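Local coordinates for protein HTH-type transcriptional regulator PrpR (Mycobacterium tuberculosis, PDB 6D2S) that regulates transcription of the enzymes that break down short-chain fatty acids through the glyoxylate and methylcitrate cycles, including propionate derived from cholesterol, at residues A[52-66]-A[74-87]. Residues are numbered along the deposited sequence; the frame is centred on the assembly and turned at random. Where two conformers were deposited one is given.
Sequences GISVVIDDNLPDTAK and KVLRVAHWLMPGQR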
ATOM      1  N   GLY A  52      -3.811  14.127 -21.690  1.00 24.73           N
ATOM      2  CA  GLY A  52      -3.381  15.491 -21.867  1.00 23.78           C
ATOM      3  C   GLY A  52      -3.004  16.173 -20.575  1.00 24.67           C
ATOM      4  O   GLY A  52      -2.959  17.401 -20.529  1.00 26.55           O
ATOM      5  N   ILE A  53      -2.716  15.409 -19.526  1.00 19.08           N
ATOM      6  CA  ILE A  53      -2.284  15.980 -18.257  1.00 18.85           C
ATOM      7  C   ILE A  53      -0.768  16.046 -18.251  1.00 18.78           C
ATOM      8  O   ILE A  53      -0.096  15.054 -18.546  1.00 17.35           O
ATOM      9  CB  ILE A  53      -2.809  15.158 -17.075  1.00 19.48           C
ATOM     10  CG1 ILE A  53      -4.333  15.263 -17.014  1.00 17.78           C
ATOM     11  CG2 ILE A  53      -2.147  15.619 -15.766  1.00 18.43           C
ATOM     12  CD1 ILE A  53      -4.950  14.291 -16.067  1.00 16.92           C
ATOM     13  N   SER A  54      -0.229  17.225 -17.947  1.00 16.00           N
ATOM     14  CA  SER A  54       1.211  17.430 -17.849  1.00 16.34           C
ATOM     15  C   SER A  54       1.638  17.270 -16.393  1.00 17.28           C
ATOM     16  O   SER A  54       1.142  17.987 -15.516  1.00 19.09           O
ATOM     17  CB  SER A  54       1.596  18.818 -18.364  1.00 23.56           C
ATOM     18  OG  SER A  54       1.376  18.928 -19.765  1.00 27.34           O
ATOM     19  N   VAL A  55       2.560  16.356 -16.146  1.00 14.24           N
ATOM     20  CA  VAL A  55       3.116  16.153 -14.810  1.00 14.83           C
ATOM     21  C   VAL A  55       4.387  16.979 -14.705  1.00 18.46           C
ATOM     22  O   VAL A  55       5.245  16.935 -15.600  1.00 16.09           O
ATOM     23  CB  VAL A  55       3.409  14.664 -14.545  1.00 19.09           C
ATOM     24  CG1 VAL A  55       4.148  14.500 -13.217  1.00 20.97           C
ATOM     25  CG2 VAL A  55       2.126  13.843 -14.566  1.00 17.97           C
ATOM     26  N   VAL A  56       4.503  17.759 -13.633  1.00 16.04           N
ATOM     27  CA  VAL A  56       5.680  18.579 -13.387  0.51 17.83           C
ATOM     28  C   VAL A  56       6.124  18.370 -11.946  1.00 18.99           C
ATOM     29  O   VAL A  56       5.298  18.313 -11.030  1.00 18.08           O
ATOM     30  CB  VAL A  56       5.404  20.070 -13.671  0.51 22.12           C
ATOM     31  CG1 VAL A  56       4.231  20.559 -12.847  0.51 23.17           C
ATOM     32  CG2 VAL A  56       6.643  20.902 -13.407  0.51 22.53           C
ATOM     33  N   ILE A  57       7.425  18.236 -11.748  1.00 18.10           N
ATOM     34  CA  ILE A  57       7.987  18.103 -10.413  1.00 17.01           C
ATOM     35  C   ILE A  57       8.199  19.508  -9.866  1.00 17.86           C
ATOM     36  O   ILE A  57       8.760  20.366 -10.556  1.00 21.76           O
ATOM     37  CB  ILE A  57       9.307  17.317 -10.449  1.00 20.55           C
ATOM     38  CG1 ILE A  57       9.104  15.945 -11.106  1.00 20.51           C
ATOM     39  CG2 ILE A  57       9.914  17.207  -9.047  1.00 24.14           C
ATOM     40  CD1 ILE A  57       7.987  15.093 -10.501  1.00 20.88           C
ATOM     41  N   ASP A  58       7.760  19.763  -8.634  1.00 15.65           N
ATOM     42  CA  ASP A  58       7.766  21.147  -8.161  1.00 16.24           C
ATOM     43  C   ASP A  58       8.063  21.221  -6.669  1.00 15.80           C
ATOM     44  O   ASP A  58       7.833  20.270  -5.918  1.00 18.53           O
ATOM     45  CB  ASP A  58       6.418  21.826  -8.450  1.00 18.92           C
ATOM     46  CG  ASP A  58       6.555  23.305  -8.744  1.00 32.49           C
ATOM     47  OD1 ASP A  58       7.697  23.818  -8.786  1.00 30.23           O
ATOM     48  OD2 ASP A  58       5.506  23.960  -8.946  1.00 34.09           O
ATOM     49  N   ASP A  59       8.592  22.361  -6.254  0.54 16.71           N
ATOM     50  CA  ASP A  59       8.706  22.672  -4.844  0.54 22.59           C
ATOM     51  C   ASP A  59       7.612  23.672  -4.479  0.54 21.10           C
ATOM     52  O   ASP A  59       6.812  24.077  -5.326  0.54 21.93           O
ATOM     53  CB  ASP A  59      10.111  23.182  -4.509  0.54 22.24           C
ATOM     54  CG  ASP A  59      10.516  24.390  -5.328  0.54 24.73           C
ATOM     55  OD1 ASP A  59       9.998  24.577  -6.448  0.54 25.97           O
ATOM     56  OD2 ASP A  59      11.369  25.163  -4.844  0.54 26.15           O
ATOM     57  N   ASN A  60       7.585  24.036  -3.195  0.54 23.06           N
ATOM     58  CA  ASN A  60       6.614  24.969  -2.608  0.54 25.76           C
ATOM     59  C   ASN A  60       5.169  24.628  -2.973  0.54 26.03           C
ATOM     60  O   ASN A  60       4.338  25.509  -3.201  0.54 29.13           O
ATOM     61  CB  ASN A  60       6.942  26.423  -2.963  0.54 30.73           C
ATOM     62  CG  ASN A  60       6.893  26.700  -4.446  0.54 31.46           C
ATOM     63  OD1 ASN A  60       5.876  26.471  -5.104  0.54 29.54           O
ATOM     64  ND2 ASN A  60       7.993  27.227  -4.981  0.54 29.92           N
ATOM     65  N   LEU A  61       4.852  23.341  -2.984  0.54 24.83           N
ATOM     66  CA  LEU A  61       3.452  22.944  -3.045  0.54 29.65           C
ATOM     67  C   LEU A  61       2.722  23.424  -1.792  0.54 34.57           C
ATOM     68  O   LEU A  61       3.232  23.263  -0.678  0.54 33.64           O
ATOM     69  CB  LEU A  61       3.319  21.431  -3.164  0.54 27.32           C
ATOM     70  CG  LEU A  61       3.178  20.902  -4.590  0.54 25.71           C
ATOM     71  CD1 LEU A  61       4.459  21.140  -5.367  0.54 28.39           C
ATOM     72  CD2 LEU A  61       2.821  19.428  -4.559  0.54 23.14           C
ATOM     73  N   PRO A  62       1.527  23.999  -1.935  1.00 39.11           N
ATOM     74  CA  PRO A  62       0.809  24.487  -0.751  1.00 43.65           C
ATOM     75  C   PRO A  62       0.718  23.408   0.318  1.00 40.20           C
ATOM     76  O   PRO A  62       0.416  22.249   0.032  1.00 37.11           O
ATOM     77  CB  PRO A  62      -0.572  24.867  -1.304  1.00 47.76           C
ATOM     78  CG  PRO A  62      -0.683  24.151  -2.637  1.00 45.98           C
ATOM     79  CD  PRO A  62       0.718  24.090  -3.163  1.00 40.26           C
ATOM     80  N   ASP A  63       1.021  23.794   1.559  1.00 43.61           N
ATOM     81  CA  ASP A  63       0.840  22.924   2.723  1.00 49.23           C
ATOM     82  C   ASP A  63       1.725  21.681   2.658  1.00 50.08           C
ATOM     83  O   ASP A  63       1.377  20.634   3.212  1.00 48.71           O
ATOM     84  CB  ASP A  63      -0.630  22.521   2.885  1.00 58.89           C
ATOM     85  CG  ASP A  63      -1.529  23.702   3.229  1.00 68.88           C
ATOM     86  OD1 ASP A  63      -1.400  24.247   4.346  1.00 73.69           O
ATOM     87  OD2 ASP A  63      -2.358  24.090   2.377  1.00 71.25           O
ATOM     88  N   THR A  64       2.878  21.786   1.993  1.00 45.62           N
ATOM     89  CA  THR A  64       3.809  20.664   1.854  1.00 43.81           C
ATOM     90  C   THR A  64       3.089  19.387   1.413  1.00 45.77           C
ATOM     91  O   THR A  64       3.469  18.272   1.783  1.00 44.19           O
ATOM     92  CB  THR A  64       4.595  20.428   3.152  1.00 48.23           C
ATOM     93  OG1 THR A  64       5.804  19.713   2.861  1.00 50.57           O
ATOM     94  CG2 THR A  64       3.776  19.627   4.150  1.00 45.04           C
ATOM     95  N   ALA A  65       2.032  19.541   0.618  1.00 43.22           N
ATOM     96  CA  ALA A  65       1.363  18.383   0.049  1.00 36.63           C
ATOM     97  C   ALA A  65       2.335  17.598  -0.833  1.00 29.90           C
ATOM     98  O   ALA A  65       3.381  18.104  -1.249  1.00 26.56           O
ATOM     99  CB  ALA A  65       0.144  18.823  -0.758  1.00 33.89           C
ATOM    100  N   LYS A  66       1.982  16.338  -1.119  1.00 21.38           N
ATOM    101  CA  LYS A  66       2.787  15.560  -2.059  1.00 18.12           C
ATOM    102  C   LYS A  66       2.387  15.806  -3.509  1.00 15.73           C
ATOM    103  O   LYS A  66       3.157  15.472  -4.416  1.00 16.49           O
ATOM    104  CB  LYS A  66       2.703  14.059  -1.751  1.00 17.24           C
ATOM    105  CG  LYS A  66       3.312  13.659  -0.411  1.00 23.27           C
ATOM    106  CD  LYS A  66       3.316  12.143  -0.235  1.00 25.58           C
ATOM    107  CE  LYS A  66       3.971  11.733   1.085  1.00 32.48           C
ATOM    108  NZ  LYS A  66       4.206  10.254   1.146  1.00 31.36           N
ATOM    109  N   LYS A  74      -4.964  21.309 -16.592  1.00 24.35           N
ATOM    110  CA  LYS A  74      -4.585  19.891 -16.623  1.00 23.31           C
ATOM    111  C   LYS A  74      -3.090  19.704 -16.355  1.00 25.66           C
ATOM    112  O   LYS A  74      -2.354  19.089 -17.130  1.00 23.36           O
ATOM    113  CB  LYS A  74      -4.993  19.246 -17.953  1.00 25.58           C
ATOM    114  CG  LYS A  74      -6.496  19.292 -18.213  1.00 33.19           C
ATOM    115  CD  LYS A  74      -6.904  18.324 -19.312  1.00 42.13           C
ATOM    116  CE  LYS A  74      -6.179  18.624 -20.611  1.00 44.32           C
ATOM    117  NZ  LYS A  74      -6.515  17.624 -21.664  1.00 49.35           N
ATOM    118  N   VAL A  75      -2.648  20.249 -15.228  1.00 20.91           N
ATOM    119  CA  VAL A  75      -1.271  20.101 -14.769  1.00 16.34           C
ATOM    120  C   VAL A  75      -1.295  19.426 -13.412  1.00 14.70           C
ATOM    121  O   VAL A  75      -2.039  19.847 -12.523  1.00 16.85           O
ATOM    122  CB  VAL A  75      -0.549  21.460 -14.675  1.00 16.38           C
ATOM    123  CG1 VAL A  75       0.761  21.307 -13.878  1.00 15.87           C
ATOM    124  CG2 VAL A  75      -0.271  22.013 -16.060  1.00 19.33           C
ATOM    125  N   LEU A  76      -0.456  18.400 -13.236  1.00 13.27           N
ATOM    126  CA  LEU A  76      -0.295  17.759 -11.937  1.00 14.73           C
ATOM    127  C   LEU A  76       1.102  18.089 -11.429  1.00 16.04           C
ATOM    128  O   LEU A  76       2.097  17.663 -12.024  1.00 14.44           O
ATOM    129  CB  LEU A  76      -0.482  16.245 -12.022  1.00 13.07           C
ATOM    130  CG  LEU A  76      -0.213  15.521 -10.695  1.00 16.64           C
ATOM    131  CD1 LEU A  76      -1.247  15.915  -9.641  1.00 15.48           C
ATOM    132  CD2 LEU A  76      -0.199  14.006 -10.889  1.00 15.03           C
ATOM    133  N   ARG A  77       1.173  18.850 -10.339  1.00 13.10           N
ATOM    134  CA  ARG A  77       2.442  19.115  -9.672  1.00 13.32           C
ATOM    135  C   ARG A  77       2.705  18.046  -8.619  1.00 18.07           C
ATOM    136  O   ARG A  77       1.809  17.684  -7.850  1.00 17.71           O
ATOM    137  CB  ARG A  77       2.426  20.509  -9.040  1.00 14.06           C
ATOM    138  CG  ARG A  77       2.492  21.601 -10.086  1.00 14.75           C
ATOM    139  CD  ARG A  77       2.025  22.928  -9.518  1.00 20.71           C
ATOM    140  NE  ARG A  77       2.882  23.390  -8.432  1.00 22.68           N
ATOM    141  CZ  ARG A  77       2.438  24.052  -7.367  1.00 25.36           C
ATOM    142  NH1 ARG A  77       1.140  24.312  -7.235  1.00 20.36           N
ATOM    143  NH2 ARG A  77       3.287  24.451  -6.428  1.00 24.20           N
ATOM    144  N   VAL A  78       3.927  17.535  -8.601  1.00 13.87           N
ATOM    145  CA  VAL A  78       4.321  16.446  -7.724  1.00 13.51           C
ATOM    146  C   VAL A  78       5.544  16.913  -6.953  1.00 15.70           C
ATOM    147  O   VAL A  78       6.459  17.503  -7.537  1.00 14.53           O
ATOM    148  CB  VAL A  78       4.618  15.155  -8.516  1.00 15.79           C
ATOM    149  CG1 VAL A  78       5.131  14.052  -7.583  1.00 14.82           C
ATOM    150  CG2 VAL A  78       3.371  14.704  -9.273  1.00 15.25           C
ATOM    151  N   ALA A  79       5.544  16.671  -5.641  1.00 14.21           N
ATOM    152  CA  ALA A  79       6.565  17.233  -4.763  1.00 15.10           C
ATOM    153  C   ALA A  79       7.961  16.736  -5.125  1.00 14.96           C
ATOM    154  O   ALA A  79       8.192  15.534  -5.261  1.00 14.94           O
ATOM    155  CB  ALA A  79       6.263  16.876  -3.304  1.00 17.92           C
ATOM    156  N   HIS A  80       8.901  17.677  -5.223  1.00 17.79           N
ATOM    157  CA  HIS A  80      10.273  17.359  -5.623  1.00 14.67           C
ATOM    158  C   HIS A  80      11.008  16.529  -4.577  1.00 19.82           C
ATOM    159  O   HIS A  80      11.951  15.807  -4.920  1.00 20.35           O
ATOM    160  CB  HIS A  80      11.040  18.659  -5.887  1.00 17.78           C
ATOM    161  CG  HIS A  80      11.478  19.354  -4.636  1.00 27.35           C
ATOM    162  ND1 HIS A  80      10.586  19.869  -3.719  1.00 27.00           N
ATOM    163  CD2 HIS A  80      12.713  19.577  -4.125  1.00 27.35           C
ATOM    164  CE1 HIS A  80      11.253  20.395  -2.706  1.00 25.70           C
ATOM    165  NE2 HIS A  80      12.545  20.234  -2.930  1.00 30.47           N
ATOM    166  N   TRP A  81      10.623  16.628  -3.306  1.00 17.26           N
ATOM    167  CA  TRP A  81      11.340  15.873  -2.285  1.00 20.72           C
ATOM    168  C   TRP A  81      10.958  14.396  -2.256  1.00 22.10           C
ATOM    169  O   TRP A  81      11.525  13.644  -1.456  1.00 17.38           O
ATOM    170  CB  TRP A  81      11.126  16.501  -0.902  1.00 25.19           C
ATOM    171  CG  TRP A  81       9.697  16.735  -0.516  1.00 19.16           C
ATOM    172  CD1 TRP A  81       8.958  17.859  -0.744  1.00 26.50           C
ATOM    173  CD2 TRP A  81       8.834  15.824   0.183  1.00 25.12           C
ATOM    174  NE1 TRP A  81       7.689  17.703  -0.231  1.00 22.28           N
ATOM    175  CE2 TRP A  81       7.588  16.463   0.338  1.00 23.65           C
ATOM    176  CE3 TRP A  81       9.000  14.532   0.692  1.00 26.91           C
ATOM    177  CZ2 TRP A  81       6.509  15.852   0.983  1.00 25.81           C
ATOM    178  CZ3 TRP A  81       7.934  13.929   1.337  1.00 28.32           C
ATOM    179  CH2 TRP A  81       6.703  14.589   1.475  1.00 20.02           C
ATOM    180  N   LEU A  82      10.034  13.958  -3.110  1.00 15.02           N
ATOM    181  CA  LEU A  82       9.689  12.546  -3.187  1.00 15.64           C
ATOM    182  C   LEU A  82      10.686  11.778  -4.044  1.00 17.84           C
ATOM    183  O   LEU A  82      11.187  12.294  -5.047  1.00 17.03           O
ATOM    184  CB  LEU A  82       8.288  12.368  -3.777  1.00 16.64           C
ATOM    185  CG  LEU A  82       7.128  13.009  -3.025  1.00 17.80           C
ATOM    186  CD1 LEU A  82       5.849  12.880  -3.847  1.00 17.17           C
ATOM    187  CD2 LEU A  82       6.946  12.379  -1.627  1.00 19.58           C
ATOM    188  N   MET A  83      10.977  10.539  -3.635  0.58 18.20           N
ATOM    189  CA  MET A  83      11.770   9.641  -4.460  0.58 20.79           C
ATOM    190  C   MET A  83      10.943   9.155  -5.647  0.58 17.20           C
ATOM    191  O   MET A  83       9.713   9.284  -5.653  0.58 16.82           O
ATOM    192  CB  MET A  83      12.262   8.449  -3.641  0.58 24.11           C
ATOM    193  CG  MET A  83      13.266   8.805  -2.566  0.58 30.57           C
ATOM    194  SD  MET A  83      14.768   9.502  -3.268  0.58 38.87           S
ATOM    195  CE  MET A  83      15.348   8.142  -4.276  0.58 37.68           C
ATOM    196  N   PRO A  84      11.597   8.600  -6.675  1.00 19.70           N
ATOM    197  CA  PRO A  84      10.850   8.174  -7.874  1.00 20.11           C
ATOM    198  C   PRO A  84       9.649   7.291  -7.583  1.00 16.49           C
ATOM    199  O   PRO A  84       8.601   7.439  -8.228  1.00 14.90           O
ATOM    200  CB  PRO A  84      11.917   7.435  -8.690  1.00 21.08           C
ATOM    201  CG  PRO A  84      13.197   8.137  -8.316  1.00 25.05           C
ATOM    202  CD  PRO A  84      13.054   8.428  -6.839  1.00 20.06           C
ATOM    203  N   GLY A  85       9.761   6.383  -6.613  1.00 17.11           N
ATOM    204  CA  GLY A  85       8.634   5.514  -6.316  1.00 18.14           C
ATOM    205  C   GLY A  85       7.430   6.283  -5.810  1.00 14.25           C
ATOM    206  O   GLY A  85       6.291   5.996  -6.192  1.00 15.37           O
ATOM    207  N   GLN A  86       7.660   7.264  -4.931  1.00 13.54           N
ATOM    208  CA  GLN A  86       6.544   8.068  -4.433  1.00 16.45           C
ATOM    209  C   GLN A  86       6.046   9.060  -5.474  1.00 17.92           C
ATOM    210  O   GLN A  86       4.848   9.354  -5.512  1.00 13.71           O
ATOM    211  CB  GLN A  86       6.931   8.807  -3.150  1.00 17.75           C
ATOM    212  CG  GLN A  86       6.370   8.145  -1.893  1.00 23.91           C
ATOM    213  CD  GLN A  86       4.857   7.905  -1.968  1.00 24.03           C
ATOM    214  OE1 GLN A  86       4.050   8.841  -1.886  1.00 22.83           O
ATOM    215  NE2 GLN A  86       4.472   6.644  -2.130  1.00 17.06           N
ATOM    216  N   ARG A  87       6.935   9.602  -6.309  1.00 16.98           N
ATOM    217  CA  ARG A  87       6.457  10.377  -7.453  1.00 16.13           C
ATOM    218  C   ARG A  87       5.491   9.547  -8.291  1.00 16.04           C
ATOM    219  O   ARG A  87       4.395   9.999  -8.635  1.00 13.34           O
ATOM    220  CB  ARG A  87       7.636  10.854  -8.304  1.00 17.98           C
ATOM    221  CG  ARG A  87       8.536  11.851  -7.586  1.00 15.35           C
ATOM    222  CD  ARG A  87       9.711  12.290  -8.456  1.00 15.05           C
ATOM    223  NE  ARG A  87      10.592  13.201  -7.723  1.00 20.41           N
ATOM    224  CZ  ARG A  87      11.551  13.935  -8.285  1.00 23.86           C
ATOM    225  NH1 ARG A  87      11.750  13.877  -9.596  1.00 18.44           N
ATOM    226  NH2 ARG A  87      12.301  14.742  -7.541  1.00 22.85           N
TER
HETATM  227  O   HOH W   1      -1.757  19.814 -19.733  1.00 33.12           O
HETATM  228  O   HOH W   2       5.537  19.627  -0.527  1.00 24.74           O
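The guanidinium of Arg77 has Leu61 CG lying over one face, near the rim, while the carboxylate of Asp58 and the carbonyl O of Asp59 stand at its edge. A bend at chi3 (63°) swings NE round to Asp58, whose OD2 accepts it through the anti lone pair in a 2.7 Å salt bridge, the two planes 72° apart; NH1 is held separately by His70. Three further flat groups line the end of the strand pair. On the His80 ring Asp59 CB makes a CH-pi contact, 3.8 Å from the centroid, and against one face of the Arg87 guanidinium rests Ile57 CG2. That guanidinium is fixed from its own segment, NH2 bonding to the carbonyl of His80 and NE to that of Leu82. Over one face of the Trp81 indole, toward the rim, lie Ala79 CB and Leu82 CD2; at its edge are Thr64 O and a water that accepts from NE1 and donates to Ala65 O. The extended Lys66 chain passes alongside, CE 4.0 Å from Trp81 CH2 and CD against Leu82 CD2.

The backbones pair in parallel, Ser54 N to Lys74 O (2.9 Å) opening a ladder that ends with His80 N on Asp58 O. Val55 CG1 meets Val78 CG2 at 4.0 Å on one sheet face. Strand 75-79 is the centre of a small mixed sheet, between 54-58 and the antiparallel 67-70, within the IrrE N-terminal-like domain of the Peptidase_MA clan.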